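Long-range contacts in minor fimbrium tip subunit Mfa3 (Porphyromonas gingivalis ATCC 33277, PDB 5NF4), which forms part of the tip of the minor fimbriae, the filamentous pili that mediate biofilm formation and adhesion to host cells and other oral bacteria: residues Lys198-Ile203 with Asn323-Tyr328; Thr294-Ile299 with Tyr341-Trp346; Pro108-Phe113 with Asn167-Ile172; Pro39-Leu44 with Gln178-Lys183. One frame throughout, in Å; residues are numbered along the deposited sequence.

Contact 1. Residues Lys198-Ile203 with Asn323-Tyr328; sequences KLDVNI and NRHYIY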
# COMPACT_ATOMS: atom_id res chain seq x y z
N LYS A 198 2.82 -1.49 5.70
CA LYS A 198 2.66 -2.18 6.98
C LYS A 198 3.75 -1.73 7.92
O LYS A 198 4.94 -1.78 7.58
CB LYS A 198 2.69 -3.68 6.75
CG LYS A 198 2.60 -4.56 7.98
CD LYS A 198 2.58 -6.04 7.58
CE LYS A 198 2.49 -6.95 8.78
NZ LYS A 198 2.24 -8.36 8.38
N LEU A 199 3.34 -1.30 9.11
CA LEU A 199 4.27 -0.89 10.14
C LEU A 199 4.30 -1.98 11.19
O LEU A 199 3.26 -2.38 11.69
CB LEU A 199 3.85 0.44 10.76
CG LEU A 199 4.67 0.91 11.97
CD1 LEU A 199 6.12 1.23 11.57
CD2 LEU A 199 4.02 2.13 12.58
N ASP A 200 5.50 -2.46 11.49
CA ASP A 200 5.71 -3.68 12.23
C ASP A 200 6.72 -3.40 13.34
O ASP A 200 7.91 -3.34 13.07
CB ASP A 200 6.22 -4.75 11.25
CG ASP A 200 6.21 -6.14 11.81
OD1 ASP A 200 6.23 -6.32 13.04
OD2 ASP A 200 6.21 -7.09 10.98
N VAL A 201 6.25 -3.18 14.56
CA VAL A 201 7.12 -2.82 15.68
C VAL A 201 7.24 -3.95 16.71
O VAL A 201 6.26 -4.42 17.29
CB VAL A 201 6.60 -1.52 16.36
CG1 VAL A 201 7.47 -1.14 17.54
CG2 VAL A 201 6.57 -0.37 15.35
N ASN A 202 8.48 -4.38 16.92
CA ASN A 202 8.77 -5.52 17.75
C ASN A 202 9.65 -5.15 18.93
O ASN A 202 10.75 -4.62 18.76
CB ASN A 202 9.45 -6.60 16.91
CG ASN A 202 8.57 -7.08 15.75
OD1 ASN A 202 7.82 -8.05 15.88
ND2 ASN A 202 8.62 -6.38 14.64
N ILE A 203 9.16 -5.41 20.14
CA ILE A 203 9.92 -5.10 21.35
C ILE A 203 10.69 -6.33 21.75
O ILE A 203 10.18 -7.25 22.41
CB ILE A 203 9.00 -4.63 22.51
CG1 ILE A 203 7.97 -3.60 22.01
CG2 ILE A 203 9.82 -4.10 23.67
CD1 ILE A 203 8.53 -2.44 21.23
N ASN A 323 2.66 -0.88 -0.16
CA ASN A 323 2.93 -2.30 -0.27
C ASN A 323 4.35 -2.66 0.17
O ASN A 323 4.89 -3.68 -0.23
CB ASN A 323 2.67 -2.78 -1.70
CG ASN A 323 2.14 -4.22 -1.76
OD1 ASN A 323 1.23 -4.59 -1.03
ND2 ASN A 323 2.72 -5.02 -2.63
N ARG A 324 4.92 -1.83 1.04
CA ARG A 324 6.20 -2.16 1.64
C ARG A 324 5.98 -2.42 3.13
O ARG A 324 4.97 -2.00 3.72
CB ARG A 324 7.22 -1.03 1.45
CG ARG A 324 7.51 -0.71 -0.03
CD ARG A 324 8.24 -1.83 -0.77
NE ARG A 324 9.62 -2.05 -0.33
CZ ARG A 324 10.64 -1.22 -0.54
NH1 ARG A 324 10.47 -0.06 -1.16
NH2 ARG A 324 11.85 -1.55 -0.10
N HIS A 325 6.93 -3.11 3.72
CA HIS A 325 6.85 -3.57 5.11
C HIS A 325 8.00 -2.94 5.90
O HIS A 325 9.18 -3.23 5.63
CB HIS A 325 6.91 -5.10 5.07
CG HIS A 325 6.68 -5.80 6.37
ND1 HIS A 325 6.82 -7.17 6.49
CD2 HIS A 325 6.33 -5.35 7.60
CE1 HIS A 325 6.56 -7.54 7.73
NE2 HIS A 325 6.26 -6.45 8.43
N TYR A 326 7.64 -2.09 6.87
CA TYR A 326 8.57 -1.34 7.70
C TYR A 326 8.66 -2.04 9.05
O TYR A 326 7.68 -2.10 9.80
CB TYR A 326 8.10 0.12 7.85
CG TYR A 326 8.12 0.88 6.54
CD1 TYR A 326 7.10 0.70 5.61
CD2 TYR A 326 9.17 1.71 6.21
CE1 TYR A 326 7.13 1.35 4.36
CE2 TYR A 326 9.21 2.39 4.97
CZ TYR A 326 8.18 2.19 4.05
OH TYR A 326 8.21 2.80 2.79
N ILE A 327 9.84 -2.59 9.32
CA ILE A 327 10.03 -3.47 10.48
C ILE A 327 11.02 -2.85 11.46
O ILE A 327 12.16 -2.54 11.11
CB ILE A 327 10.53 -4.87 10.03
CG1 ILE A 327 9.54 -5.48 9.03
CG2 ILE A 327 10.70 -5.80 11.24
CD1 ILE A 327 10.09 -6.66 8.26
N TYR A 328 10.56 -2.66 12.69
CA TYR A 328 11.39 -2.13 13.77
C TYR A 328 11.57 -3.15 14.87
O TYR A 328 10.65 -3.89 15.24
CB TYR A 328 10.76 -0.83 14.33
CG TYR A 328 10.78 0.25 13.29
CD1 TYR A 328 9.78 0.33 12.33
CD2 TYR A 328 11.84 1.15 13.21
CE1 TYR A 328 9.81 1.30 11.36
CE2 TYR A 328 11.88 2.12 12.22
CZ TYR A 328 10.86 2.20 11.31
OH TYR A 328 10.91 3.14 10.32
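Lys-198 to Val-201 pair with His-325 to Tyr-328 as neighbouring parallel beta strands, their short axes 4.7 Å apart and 14° from parallel. The backbone bonds alternate in the usual parallel manner: Lys-198 and Asp-200 each give an N-H and a C=O to Arg-324, Tyr-326 and Tyr-328, and the N-H of Asn-202 reaches the carbonyl of Tyr-328. Strand 248-254 lies along the other edge of 198-203, so this pairing is internal to the sheet.

Polar side chains gather on the face carrying Lys-198, Asp-200, His-325 and Ile-327. His-325 NE2 donates to Asp-200 OD2 over 2.6 Å, in the ring plane and on the anti lone pair of the oxygen, with carboxylate and imidazole only 16° apart. The extended Lys-198 chain runs beside the ring and lays CD over one face, a CH-pi contact 4.0 Å from the centroid; Ile-327 CG1 covers the opposite face. Gripped at edge and faces, the imidazole has little room to turn. Lys-198 NZ itself goes on to a salt bridge with Glu-66.

Apolar contacts occupy the other face. Leu-199 has CG anti to its N (chi1 174°), which carries CD1 to 3.7 Å from Tyr-328 CE1, while Val-201 CG2 packs against the CB of the same tyrosine. Tyr-328 OH is bonded to Tyr-304 OH.

At the far end Asn-202 ND2 binds Asp-200 OD1, to which Gln-248 NE2 also donates, at 2.9 Å and Tyr-328 O at 3.3 Å, the latter from the opposite face of the carbonyl plane to Asn-202 N.

Contact 2. Residues Thr294-Ile299 with Tyr341-Trp346; sequences THEGAI and YSICDW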
# COMPACT_ATOMS: atom_id res chain seq x y z
N THR A 294 12.34 5.44 4.43
CA THR A 294 12.64 4.41 3.45
C THR A 294 14.11 4.47 3.14
O THR A 294 14.59 5.43 2.51
CB THR A 294 11.81 4.59 2.15
OG1 THR A 294 10.41 4.46 2.46
CG2 THR A 294 12.20 3.57 1.14
N HIS A 295 14.84 3.45 3.56
CA HIS A 295 16.28 3.38 3.33
C HIS A 295 16.74 1.96 3.13
O HIS A 295 16.54 1.12 4.00
CB HIS A 295 17.02 4.00 4.52
CG HIS A 295 18.49 4.10 4.30
ND1 HIS A 295 19.06 5.07 3.50
CD2 HIS A 295 19.51 3.34 4.76
CE1 HIS A 295 20.37 4.90 3.47
NE2 HIS A 295 20.67 3.86 4.23
N GLU A 296 17.31 1.70 1.95
CA GLU A 296 17.92 0.42 1.61
C GLU A 296 19.38 0.42 2.01
O GLU A 296 20.08 1.43 1.86
CB GLU A 296 17.83 0.15 0.09
CG GLU A 296 16.46 0.39 -0.53
CD GLU A 296 15.45 -0.68 -0.16
OE1 GLU A 296 15.86 -1.76 0.31
OE2 GLU A 296 14.24 -0.43 -0.35
N GLY A 297 19.86 -0.71 2.49
CA GLY A 297 21.28 -0.86 2.75
C GLY A 297 21.68 -0.25 4.06
O GLY A 297 20.84 0.09 4.88
N ALA A 298 22.98 -0.10 4.26
CA ALA A 298 23.50 0.32 5.55
C ALA A 298 23.15 1.76 5.87
O ALA A 298 23.17 2.64 5.01
CB ALA A 298 25.00 0.14 5.59
N ILE A 299 22.85 2.00 7.14
CA ILE A 299 22.51 3.33 7.60
C ILE A 299 23.78 4.16 7.82
O ILE A 299 24.71 3.69 8.46
CB ILE A 299 21.69 3.27 8.89
CG1 ILE A 299 20.26 2.85 8.55
CG2 ILE A 299 21.70 4.61 9.62
CD1 ILE A 299 19.66 1.92 9.55
N TYR A 341 16.26 -1.45 12.24
CA TYR A 341 15.30 -1.20 11.17
C TYR A 341 15.60 -2.01 9.93
O TYR A 341 16.76 -2.25 9.59
CB TYR A 341 15.31 0.28 10.81
CG TYR A 341 14.80 0.69 9.44
CD1 TYR A 341 13.46 1.01 9.25
CD2 TYR A 341 15.67 0.79 8.34
CE1 TYR A 341 13.00 1.42 7.98
CE2 TYR A 341 15.22 1.20 7.10
CZ TYR A 341 13.88 1.51 6.92
OH TYR A 341 13.40 1.91 5.70
N SER A 342 14.54 -2.42 9.26
CA SER A 342 14.65 -2.94 7.90
C SER A 342 13.39 -2.61 7.12
O SER A 342 12.33 -2.39 7.68
CB SER A 342 14.92 -4.44 7.92
OG SER A 342 13.89 -5.14 8.60
N ILE A 343 13.51 -2.54 5.79
CA ILE A 343 12.34 -2.40 4.94
C ILE A 343 12.37 -3.57 3.96
O ILE A 343 13.42 -3.95 3.48
CB ILE A 343 12.34 -1.05 4.20
CG1 ILE A 343 11.06 -0.88 3.40
CG2 ILE A 343 13.62 -0.89 3.40
CD1 ILE A 343 11.00 0.43 2.61
N CYS A 344 11.22 -4.18 3.72
CA CYS A 344 11.19 -5.25 2.73
C CYS A 344 9.88 -5.26 1.99
O CYS A 344 8.99 -4.46 2.26
CB CYS A 344 11.45 -6.60 3.38
SG CYS A 344 10.37 -7.00 4.74
N ASP A 345 9.76 -6.14 1.01
CA ASP A 345 8.50 -6.32 0.32
C ASP A 345 7.52 -6.96 1.27
O ASP A 345 7.90 -7.62 2.25
CB ASP A 345 8.68 -7.18 -0.94
CG ASP A 345 9.28 -6.40 -2.11
OD1 ASP A 345 9.03 -5.17 -2.21
OD2 ASP A 345 9.99 -7.03 -2.93
N TRP A 346 6.24 -6.74 1.00
CA TRP A 346 5.16 -7.29 1.79
C TRP A 346 4.79 -8.70 1.32
O TRP A 346 5.23 -9.69 1.91
CB TRP A 346 3.97 -6.34 1.69
CG TRP A 346 2.81 -6.62 2.56
CD1 TRP A 346 2.40 -7.82 3.06
CD2 TRP A 346 1.89 -5.65 3.04
NE1 TRP A 346 1.27 -7.65 3.83
CE2 TRP A 346 0.93 -6.32 3.82
CE3 TRP A 346 1.77 -4.26 2.87
CZ2 TRP A 346 -0.12 -5.66 4.44
CZ3 TRP A 346 0.73 -3.61 3.48
CH2 TRP A 346 -0.21 -4.31 4.26
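Thr-294 to Ile-299 is an irregular loop lying beside strand 341-345 without pairing to it; the nearest CA atoms, those of Thr-294 and Ile-343, are 7.0 Å apart. Tyr-341 bridges the gap. A chi1 of 158° swings its ring away from its own N and out to the loop, and its OH accepts the His-295 N-H at 3.0 Å, with an angle of 152° at the hydrogen. His-295 O sits at the ring edge, near the plane, 3.4 Å from Tyr-341 CE2, and Ile-299 CD1 approaches CD2 obliquely.

Ile-343 supplies the second point of contact, its two ends divided among three loop residues. Its CD1 meets Thr-294 CG2 at 3.7 Å, whereas CG2 touches His-295 O and the Glu-296 carboxylate, 3.8 Å from OE2. Inside the loop, His-295 NE2 donates to Ala-298 O at 2.9 Å, closing the bend around Gly-297.

Between residues 294-299 and 341-346 one hydrogen bond forms, and Tyr-341 OH makes a further weak one to Ile-293 O; the rest is van der Waals packing, some of it methyl groups against oxygen atoms. The polar ends of Thr-294 and Glu-296 are satisfied beyond strand 341-345, OG1 by Thr-319 O and Tyr-326 OH, the carboxylate by a salt bridge to Arg-324.

Contact 3. Residues Pro108-Phe113 with Asn167-Ile172; sequences PGQRDF and NQTVTI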
# COMPACT_ATOMS: atom_id res chain seq x y z
N PRO A 108 -8.13 -7.91 -30.45
CA PRO A 108 -6.68 -7.70 -30.33
C PRO A 108 -6.24 -6.27 -30.55
O PRO A 108 -6.98 -5.47 -31.11
CB PRO A 108 -6.10 -8.59 -31.42
CG PRO A 108 -7.17 -8.57 -32.49
CD PRO A 108 -8.48 -8.57 -31.73
N GLY A 109 -5.03 -5.96 -30.10
CA GLY A 109 -4.44 -4.65 -30.33
C GLY A 109 -3.58 -4.24 -29.15
O GLY A 109 -3.08 -5.10 -28.44
N GLN A 110 -3.39 -2.94 -28.98
CA GLN A 110 -2.60 -2.39 -27.88
C GLN A 110 -3.58 -2.02 -26.79
O GLN A 110 -4.53 -1.28 -27.05
CB GLN A 110 -1.81 -1.15 -28.30
CG GLN A 110 -0.84 -1.43 -29.43
CD GLN A 110 -0.04 -2.69 -29.17
OE1 GLN A 110 -0.18 -3.72 -29.89
NE2 GLN A 110 0.78 -2.64 -28.13
N ARG A 111 -3.38 -2.58 -25.60
CA ARG A 111 -4.36 -2.39 -24.53
C ARG A 111 -3.73 -1.98 -23.22
O ARG A 111 -2.64 -2.43 -22.85
CB ARG A 111 -5.17 -3.69 -24.32
CG ARG A 111 -6.35 -3.88 -25.29
CD ARG A 111 -5.95 -4.44 -26.67
NE ARG A 111 -7.13 -4.51 -27.50
CZ ARG A 111 -7.62 -3.50 -28.21
NH1 ARG A 111 -7.00 -2.32 -28.25
NH2 ARG A 111 -8.72 -3.67 -28.90
N ASP A 112 -4.44 -1.08 -22.54
CA ASP A 112 -4.11 -0.69 -21.17
C ASP A 112 -5.07 -1.42 -20.20
O ASP A 112 -6.28 -1.30 -20.34
CB ASP A 112 -4.27 0.81 -21.01
CG ASP A 112 -3.19 1.63 -21.71
OD1 ASP A 112 -2.35 1.13 -22.49
OD2 ASP A 112 -3.16 2.83 -21.42
N PHE A 113 -4.52 -2.16 -19.24
CA PHE A 113 -5.31 -2.98 -18.31
C PHE A 113 -5.28 -2.30 -16.94
O PHE A 113 -4.21 -1.95 -16.48
CB PHE A 113 -4.73 -4.37 -18.15
CG PHE A 113 -4.91 -5.27 -19.36
CD1 PHE A 113 -4.19 -5.06 -20.53
CD2 PHE A 113 -5.78 -6.34 -19.28
CE1 PHE A 113 -4.36 -5.92 -21.60
CE2 PHE A 113 -5.96 -7.18 -20.34
CZ PHE A 113 -5.25 -6.98 -21.50
N ASN A 167 0.06 -0.18 -22.56
CA ASN A 167 0.54 -0.56 -23.87
C ASN A 167 0.93 -2.06 -23.98
O ASN A 167 2.03 -2.40 -24.41
CB ASN A 167 1.72 0.33 -24.28
CG ASN A 167 1.99 0.30 -25.79
OD1 ASN A 167 1.09 -0.00 -26.59
ND2 ASN A 167 3.21 0.62 -26.19
N GLN A 168 0.00 -2.94 -23.60
CA GLN A 168 0.22 -4.36 -23.72
C GLN A 168 -0.20 -4.84 -25.08
O GLN A 168 -1.25 -4.47 -25.57
CB GLN A 168 -0.59 -5.11 -22.68
CG GLN A 168 -0.31 -4.65 -21.26
CD GLN A 168 1.07 -5.04 -20.81
OE1 GLN A 168 1.34 -6.21 -20.61
NE2 GLN A 168 1.96 -4.05 -20.63
N THR A 169 0.62 -5.68 -25.68
CA THR A 169 0.31 -6.19 -26.98
C THR A 169 -0.52 -7.43 -26.81
O THR A 169 -0.04 -8.44 -26.29
CB THR A 169 1.58 -6.49 -27.80
OG1 THR A 169 2.36 -5.30 -27.91
CG2 THR A 169 1.22 -6.99 -29.17
N VAL A 170 -1.76 -7.36 -27.26
CA VAL A 170 -2.67 -8.50 -27.20
C VAL A 170 -2.83 -9.09 -28.58
O VAL A 170 -3.34 -8.41 -29.49
CB VAL A 170 -4.04 -8.05 -26.64
CG1 VAL A 170 -5.00 -9.23 -26.54
CG2 VAL A 170 -3.86 -7.38 -25.28
N THR A 171 -2.36 -10.34 -28.75
CA THR A 171 -2.35 -10.99 -30.05
C THR A 171 -3.56 -11.89 -30.21
O THR A 171 -4.22 -12.25 -29.24
CB THR A 171 -1.07 -11.85 -30.26
OG1 THR A 171 -0.91 -12.76 -29.17
CG2 THR A 171 0.17 -10.97 -30.39
N ILE A 172 -3.81 -12.26 -31.45
CA ILE A 172 -4.97 -13.05 -31.82
C ILE A 172 -4.83 -14.50 -31.40
O ILE A 172 -3.78 -15.12 -31.58
CB ILE A 172 -5.18 -12.99 -33.34
CG1 ILE A 172 -5.60 -11.57 -33.74
CG2 ILE A 172 -6.22 -14.00 -33.81
CD1 ILE A 172 -5.43 -11.27 -35.19
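Gln-110 reaches over to two residues at once: its NE2 donates to Asn-167 OD1 and to Thr-169 OG1, each at 3.1 Å, and both acceptors lie in the plane of the Gln-110 amide. The chain gets there by bending at chi2 (-47°). The two amides are 81° apart, and NE2 meets the Asn-167 oxygen from above its carbonyl plane. Asp-112 OD1 takes the N-H of Asn-167 at 2.7 Å, holding the corner the chain turns at Asn-167.

On the other face, Val-170 CG2 lies 3.9 Å from Arg-111 CD and at the edge of the Phe-113 ring, near its plane. Gln-168 CG approaches the same ring obliquely, its amide nearly upright to it. Just before strand 109-117 begins, Pro-108 CG packs at 3.6 Å on Ile-172 CG1, past the end of the partner strand.

These groups are set in place by an antiparallel strand pair within the beta-rich fold of this fimbrial tip subunit. Gly-109 with Val-170 and Arg-111 with Gln-168 are hydrogen-bonded pairs, each exchanging two backbone bonds; Gln-110 and Thr-169 form the non-hydrogen-bonded pair between them. Gly-109 adopts a backbone shape (phi 146°) that suits a residue lacking CB, and the Arg-111 guanidinium passes over its CA.

Further out, Arg-111 NH1 binds Gln-110 O at 2.9 Å and forms a salt bridge with Asp-78, while Ser-79 OG is a second partner for Asp-112 OD1. Gln-168 NE2 turns to Ser-166 O and Asp-185, and the Phe-113 ring stacks on that of Phe-182.

Contact 4. Residues Pro39-Leu44 with Gln178-Lys183; sequences PDVYLL and QPLPFK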
# COMPACT_ATOMS: atom_id res chain seq x y z
N PRO A 39 -11.60 -10.72 -35.67
CA PRO A 39 -10.99 -11.96 -35.15
C PRO A 39 -10.68 -11.76 -33.67
O PRO A 39 -10.12 -10.74 -33.34
CB PRO A 39 -9.71 -12.13 -35.98
CG PRO A 39 -9.57 -10.87 -36.79
CD PRO A 39 -10.91 -10.20 -36.86
N ASP A 40 -11.07 -12.69 -32.81
CA ASP A 40 -11.04 -12.44 -31.37
C ASP A 40 -9.82 -12.97 -30.63
O ASP A 40 -8.98 -13.72 -31.17
CB ASP A 40 -12.29 -13.04 -30.74
CG ASP A 40 -13.55 -12.39 -31.25
OD1 ASP A 40 -13.63 -11.14 -31.19
OD2 ASP A 40 -14.46 -13.12 -31.70
N VAL A 41 -9.77 -12.57 -29.36
CA VAL A 41 -8.82 -13.09 -28.41
C VAL A 41 -9.58 -13.57 -27.17
O VAL A 41 -10.44 -12.85 -26.66
CB VAL A 41 -7.81 -12.00 -27.97
CG1 VAL A 41 -6.65 -12.63 -27.18
CG2 VAL A 41 -7.30 -11.23 -29.18
N TYR A 42 -9.25 -14.76 -26.69
CA TYR A 42 -9.68 -15.22 -25.37
C TYR A 42 -8.45 -15.26 -24.49
O TYR A 42 -7.49 -15.97 -24.79
CB TYR A 42 -10.34 -16.58 -25.44
CG TYR A 42 -11.59 -16.57 -26.28
CD1 TYR A 42 -11.51 -16.64 -27.66
CD2 TYR A 42 -12.84 -16.47 -25.69
CE1 TYR A 42 -12.66 -16.62 -28.43
CE2 TYR A 42 -13.98 -16.44 -26.44
CZ TYR A 42 -13.89 -16.52 -27.81
OH TYR A 42 -15.05 -16.49 -28.54
N LEU A 43 -8.52 -14.50 -23.41
CA LEU A 43 -7.43 -14.33 -22.46
C LEU A 43 -7.79 -14.96 -21.14
O LEU A 43 -8.87 -14.72 -20.63
CB LEU A 43 -7.15 -12.85 -22.18
CG LEU A 43 -6.33 -12.00 -23.13
CD1 LEU A 43 -6.06 -10.67 -22.44
CD2 LEU A 43 -5.07 -12.72 -23.48
N LEU A 44 -6.85 -15.71 -20.58
CA LEU A 44 -6.95 -16.23 -19.22
C LEU A 44 -6.20 -15.30 -18.28
O LEU A 44 -4.98 -15.15 -18.38
CB LEU A 44 -6.38 -17.63 -19.13
CG LEU A 44 -6.59 -18.31 -17.77
CD1 LEU A 44 -8.06 -18.53 -17.51
CD2 LEU A 44 -5.85 -19.62 -17.71
N GLN A 178 -9.97 -22.93 -24.26
CA GLN A 178 -8.51 -22.94 -24.28
C GLN A 178 -7.95 -21.53 -24.54
O GLN A 178 -7.40 -21.26 -25.62
CB GLN A 178 -7.99 -23.90 -25.35
CG GLN A 178 -8.30 -25.35 -25.08
CD GLN A 178 -7.52 -25.88 -23.89
OE1 GLN A 178 -6.30 -25.98 -23.94
NE2 GLN A 178 -8.23 -26.20 -22.82
N PRO A 179 -8.10 -20.63 -23.56
CA PRO A 179 -7.67 -19.24 -23.76
C PRO A 179 -6.16 -19.06 -23.71
O PRO A 179 -5.44 -19.91 -23.21
CB PRO A 179 -8.34 -18.48 -22.60
CG PRO A 179 -8.52 -19.53 -21.54
CD PRO A 179 -8.78 -20.82 -22.26
N LEU A 180 -5.69 -17.95 -24.26
CA LEU A 180 -4.28 -17.58 -24.14
C LEU A 180 -4.01 -16.97 -22.75
O LEU A 180 -4.73 -16.07 -22.35
CB LEU A 180 -3.92 -16.57 -25.23
CG LEU A 180 -4.24 -16.99 -26.66
CD1 LEU A 180 -4.01 -15.82 -27.62
CD2 LEU A 180 -3.40 -18.19 -27.05
N PRO A 181 -2.98 -17.45 -22.04
CA PRO A 181 -2.66 -16.82 -20.76
C PRO A 181 -2.23 -15.37 -20.94
O PRO A 181 -1.38 -15.05 -21.78
CB PRO A 181 -1.50 -17.66 -20.20
CG PRO A 181 -1.07 -18.56 -21.31
CD PRO A 181 -2.20 -18.68 -22.26
N PHE A 182 -2.85 -14.50 -20.18
CA PHE A 182 -2.46 -13.09 -20.13
C PHE A 182 -1.14 -12.97 -19.37
O PHE A 182 -1.04 -13.38 -18.22
CB PHE A 182 -3.54 -12.24 -19.46
CG PHE A 182 -3.19 -10.79 -19.32
CD1 PHE A 182 -2.74 -10.05 -20.40
CD2 PHE A 182 -3.33 -10.15 -18.10
CE1 PHE A 182 -2.43 -8.72 -20.27
CE2 PHE A 182 -3.03 -8.82 -17.96
CZ PHE A 182 -2.57 -8.10 -19.03
N LYS A 183 -0.12 -12.44 -20.04
CA LYS A 183 1.18 -12.26 -19.43
C LYS A 183 1.53 -10.77 -19.32
O LYS A 183 2.20 -10.23 -20.19
CB LYS A 183 2.24 -13.02 -20.25
CG LYS A 183 1.95 -14.53 -20.37
CD LYS A 183 2.55 -15.32 -19.22
CE LYS A 183 1.94 -16.73 -19.08
NZ LYS A 183 2.09 -17.58 -20.29
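Leu-43 and Leu-44 pair in parallel with Leu-180 and Pro-181, a short beta pairing of two bridges that joins the first modelled strand, 41-49, to the start of strand 180-205. Three backbone bonds carry it. Leu-180 N donates to Tyr-42 O at 2.7 Å, Leu-44 N to Leu-180 O at 2.8 Å, and Phe-182 N to Leu-44 O at 2.9 Å. Leu-180 therefore has both its N-H and its C=O satisfied here, as does Leu-44. Pro-179 and Pro-181 alternate with the donors Leu-180 and Phe-182 along the chain; having no N-H, they leave no amide hydrogen to be paired. The backbone of Leu-43 bonds to Val-104 of strand 99-106, while its CA faces Leu-180 O at 3.2 Å in a CA-H...O contact.

Residues 39-44 belong to the propeptide, so this pairing binds propeptide chain into the sheet. Around the bonds the packing is apolar: Pro-179 CG rests on Leu-44 CB at 3.7 Å and Pro-179 CB faces Tyr-42 CB, while Val-41 CG1 touches Leu-180 CD1. Phe-182, whose CG stands opposite the backbone N (chi1 177°), sends its ring past Leu-43, and Leu-43 CD1 meets Phe-182 CD1 obliquely at 3.9 Å.

Overall arrangement
From the N terminus, strand 41-49 leads off, and contact 4 joins its start to residues 178-183, closing a loop of more than 130 residues. Contact 3 closes wholly within that loop, tying strand 109-117 to strand 161-170; the two touch, with centres 11 Å apart. Strand 180-205 then runs on from contact 4 to contact 1, whose centre is about 39 Å away on the opposite side of the chain's centre. There it pairs with strand 324-332. Contact 2 crosses contact 1 along the chain, pinning the loop at 294-299 to strand 337-345; these two also touch, their centres 10 Å apart, on the neighbouring strands 324-332 and 337-345.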